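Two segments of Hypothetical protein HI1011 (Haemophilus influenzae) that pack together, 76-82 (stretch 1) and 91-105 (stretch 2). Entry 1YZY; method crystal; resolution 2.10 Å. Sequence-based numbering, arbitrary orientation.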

# COMPACT_ATOMS: atom_id res chain seq x y z
N GLN A 76 8.70 -7.70 16.20
CA GLN A 76 9.70 -7.58 15.15
C GLN A 76 9.32 -6.41 14.27
O GLN A 76 8.16 -6.27 13.90
CB GLN A 76 9.78 -8.87 14.33
CG GLN A 76 10.83 -8.80 13.22
CD GLN A 76 11.12 -10.14 12.58
OE1 GLN A 76 10.23 -10.98 12.42
NE2 GLN A 76 12.37 -10.34 12.17
N PHE A 77 10.30 -5.58 13.91
CA PHE A 77 10.01 -4.40 13.11
C PHE A 77 10.62 -4.37 11.74
O PHE A 77 11.73 -4.87 11.53
CB PHE A 77 10.36 -3.15 13.92
CG PHE A 77 9.74 -3.15 15.28
CD1 PHE A 77 8.47 -2.61 15.47
CD2 PHE A 77 10.36 -3.81 16.34
CE1 PHE A 77 7.83 -2.72 16.70
CE2 PHE A 77 9.73 -3.93 17.57
CZ PHE A 77 8.45 -3.39 17.75
N TYR A 78 9.91 -3.74 10.81
CA TYR A 78 10.33 -3.65 9.43
C TYR A 78 10.14 -2.24 8.89
O TYR A 78 9.01 -1.77 8.78
CB TYR A 78 9.48 -4.62 8.61
CG TYR A 78 9.95 -4.88 7.20
CD1 TYR A 78 10.49 -6.13 6.85
CD2 TYR A 78 9.86 -3.91 6.21
CE1 TYR A 78 10.93 -6.39 5.55
CE2 TYR A 78 10.30 -4.16 4.90
CZ TYR A 78 10.83 -5.41 4.58
OH TYR A 78 11.27 -5.69 3.31
N PHE A 79 11.24 -1.57 8.58
CA PHE A 79 11.21 -0.22 8.02
C PHE A 79 11.16 -0.39 6.50
O PHE A 79 12.15 -0.74 5.87
CB PHE A 79 12.47 0.55 8.44
CG PHE A 79 12.60 1.92 7.81
CD1 PHE A 79 11.47 2.61 7.36
CD2 PHE A 79 13.85 2.49 7.63
CE1 PHE A 79 11.59 3.84 6.74
CE2 PHE A 79 13.98 3.73 7.02
CZ PHE A 79 12.85 4.41 6.57
N LYS A 80 9.99 -0.12 5.93
CA LYS A 80 9.76 -0.26 4.50
C LYS A 80 9.89 1.03 3.69
O LYS A 80 9.18 2.00 3.94
CB LYS A 80 8.38 -0.89 4.27
CG LYS A 80 7.73 -0.62 2.92
CD LYS A 80 8.13 -1.64 1.90
CE LYS A 80 7.41 -1.40 0.59
NZ LYS A 80 7.86 -0.17 -0.12
N TYR A 81 10.77 1.00 2.69
CA TYR A 81 10.99 2.14 1.81
C TYR A 81 10.85 1.72 0.34
O TYR A 81 10.47 0.59 0.05
CB TYR A 81 12.34 2.81 2.10
CG TYR A 81 13.49 1.84 2.33
CD1 TYR A 81 14.02 1.10 1.29
CD2 TYR A 81 14.04 1.69 3.60
CE1 TYR A 81 15.08 0.22 1.50
CE2 TYR A 81 15.10 0.82 3.82
CZ TYR A 81 15.62 0.09 2.76
OH TYR A 81 16.69 -0.76 2.97
N CYS A 82 11.13 2.62 -0.59
CA CYS A 82 10.97 2.30 -2.00
C CYS A 82 12.05 1.34 -2.53
O CYS A 82 13.18 1.32 -2.02
CB CYS A 82 10.93 3.58 -2.84
SG CYS A 82 10.27 3.40 -4.52
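Stretch 2 (91-105) GNIGPVTDALLDELN

Stretch 2 forms a helix that ends near L104 and runs nearly antiparallel to strand 77-80. The angle between their N-to-C directions is 169°, and the axes approach to 10.2 Å. In register, the CA atoms of F79 and T97 are 7.4 Å apart, as are those of Y81 and I93. No hydrogen bond joins the stretches; the contact is made mainly by apolar side chains.

Alternation along the strand turns F77 and F79 toward the helix and Y78 away. Y81, just beyond the strand, also points toward it. On the helix, V96, L100 and L104 recur every four residues, about one turn, and all point toward the strand.

F79 is the centre of the contact. Its chi1 is t (175°), which carries the ring in among I93, V96 and T97. V96, with chi1 t, places CG1 over one ring face, 3.8 Å from the ring centroid in a CH-pi contact. The ring edge meets polar atoms: F79 CE2 lies 3.3 Å from I93 O, and F79 CD2 lies 3.4 Å from T97 OG1. T97 takes the m rotamer (chi1 -63°), which lets OG1 donate to I93 O at 2.7 Å. I93 O also accepts from T97 N, at 3.0 Å. L100 is m,t and brings CD1 to 3.9 Å from F79 CB.

F77 takes the m rotamer instead (chi1 -52°). Its ring reaches the end of the helix, where CE2 is 4.1 Å from L104 CD2. L104 is also m,t. N105 then leaves the helix with positive phi in a Schellman motif.

Y81 is p (chi1 42°). I93, which is m,t, has CD1 over one face of the Y81 ring, and its CG2 lies 3.8 Å from Y81 CE2.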

# COMPACT_ATOMS: atom_id res chain seq x y z
N GLY A 91 18.33 12.05 2.90
CA GLY A 91 17.27 11.08 2.69
C GLY A 91 17.13 10.25 3.93
O GLY A 91 18.03 9.53 4.34
N ASN A 92 15.94 10.41 4.48
CA ASN A 92 15.45 9.85 5.74
C ASN A 92 15.65 8.36 5.97
O ASN A 92 15.38 7.87 7.06
CB ASN A 92 13.96 10.15 5.88
CG ASN A 92 13.76 11.64 5.57
OD1 ASN A 92 14.66 12.45 5.78
ND2 ASN A 92 12.59 11.99 5.05
N ILE A 93 16.05 7.62 4.94
CA ILE A 93 16.23 6.17 5.11
C ILE A 93 17.26 5.91 6.21
O ILE A 93 16.99 5.18 7.17
CB ILE A 93 16.65 5.47 3.79
CG1 ILE A 93 15.49 5.51 2.80
CG2 ILE A 93 17.07 4.02 4.05
CD1 ILE A 93 15.88 5.04 1.42
N GLY A 94 18.42 6.55 6.09
CA GLY A 94 19.48 6.40 7.08
C GLY A 94 19.13 6.94 8.45
O GLY A 94 19.34 6.26 9.46
N PRO A 95 18.70 8.20 8.53
CA PRO A 95 18.32 8.80 9.81
C PRO A 95 17.27 7.98 10.57
O PRO A 95 17.39 7.77 11.78
CB PRO A 95 17.76 10.15 9.39
CG PRO A 95 18.64 10.50 8.20
CD PRO A 95 18.66 9.21 7.45
N VAL A 96 16.24 7.53 9.85
CA VAL A 96 15.17 6.74 10.45
C VAL A 96 15.67 5.39 10.93
O VAL A 96 15.28 4.93 12.00
CB VAL A 96 13.98 6.55 9.47
CG1 VAL A 96 12.93 5.65 10.08
CG2 VAL A 96 13.35 7.89 9.14
N THR A 97 16.52 4.75 10.13
CA THR A 97 17.08 3.45 10.51
C THR A 97 17.87 3.61 11.80
O THR A 97 17.74 2.81 12.74
CB THR A 97 18.00 2.87 9.39
OG1 THR A 97 17.23 2.65 8.20
CG2 THR A 97 18.62 1.54 9.81
N ASP A 98 18.68 4.66 11.86
CA ASP A 98 19.49 4.93 13.04
C ASP A 98 18.65 5.22 14.28
O ASP A 98 18.98 4.76 15.37
CB ASP A 98 20.44 6.09 12.77
CG ASP A 98 21.61 5.63 11.93
OD1 ASP A 98 22.03 4.47 12.09
OD2 ASP A 98 22.10 6.44 11.10
N ALA A 99 17.61 6.02 14.11
CA ALA A 99 16.72 6.36 15.21
C ALA A 99 16.06 5.09 15.73
O ALA A 99 15.95 4.89 16.94
CB ALA A 99 15.68 7.36 14.75
N LEU A 100 15.62 4.24 14.81
CA LEU A 100 14.98 2.98 15.15
C LEU A 100 15.95 2.05 15.86
O LEU A 100 15.58 1.39 16.85
CB LEU A 100 14.42 2.30 13.90
CG LEU A 100 13.28 3.04 13.19
CD1 LEU A 100 12.80 2.26 11.96
CD2 LEU A 100 12.13 3.26 14.15
N LEU A 101 17.17 1.96 15.34
CA LEU A 101 18.20 1.12 15.95
C LEU A 101 18.49 1.58 17.36
O LEU A 101 18.60 0.77 18.28
CB LEU A 101 19.49 1.16 15.11
CG LEU A 101 19.53 0.24 13.89
CD1 LEU A 101 20.75 0.56 13.05
CD2 LEU A 101 19.53 -1.22 14.32
N ASP A 102 18.61 2.89 17.53
CA ASP A 102 18.87 3.47 18.84
C ASP A 102 17.77 3.14 19.84
O ASP A 102 18.04 2.68 20.95
CB ASP A 102 19.00 4.99 18.73
CG ASP A 102 20.29 5.41 18.06
OD1 ASP A 102 21.28 4.65 18.14
OD2 ASP A 102 20.31 6.51 17.47
N GLU A 103 16.53 3.43 19.45
CA GLU A 103 15.39 3.16 20.31
C GLU A 103 15.32 1.70 20.73
O GLU A 103 14.98 1.39 21.87
CB GLU A 103 14.09 3.57 19.60
CG GLU A 103 12.80 3.17 20.30
CD GLU A 103 12.64 3.75 21.69
OE1 GLU A 103 13.08 4.89 21.93
OE2 GLU A 103 12.06 3.05 22.56
N LEU A 104 15.68 0.82 19.80
CA LEU A 104 15.66 -0.61 20.04
C LEU A 104 16.84 -1.21 20.81
O LEU A 104 16.76 -2.36 21.25
CB LEU A 104 15.48 -1.36 18.71
CG LEU A 104 14.06 -1.41 18.14
CD1 LEU A 104 14.09 -1.81 16.69
CD2 LEU A 104 13.21 -2.38 18.96
N ASN A 105 17.91 -0.45 20.99
CA ASN A 105 19.11 -0.95 21.69
C ASN A 105 19.79 -2.03 20.85
O ASN A 105 20.36 -2.99 21.38
CB ASN A 105 18.76 -1.51 23.07
CG ASN A 105 18.96 -0.50 24.17
OD1 ASN A 105 19.83 0.37 24.07
ND2 ASN A 105 18.19 -0.63 25.24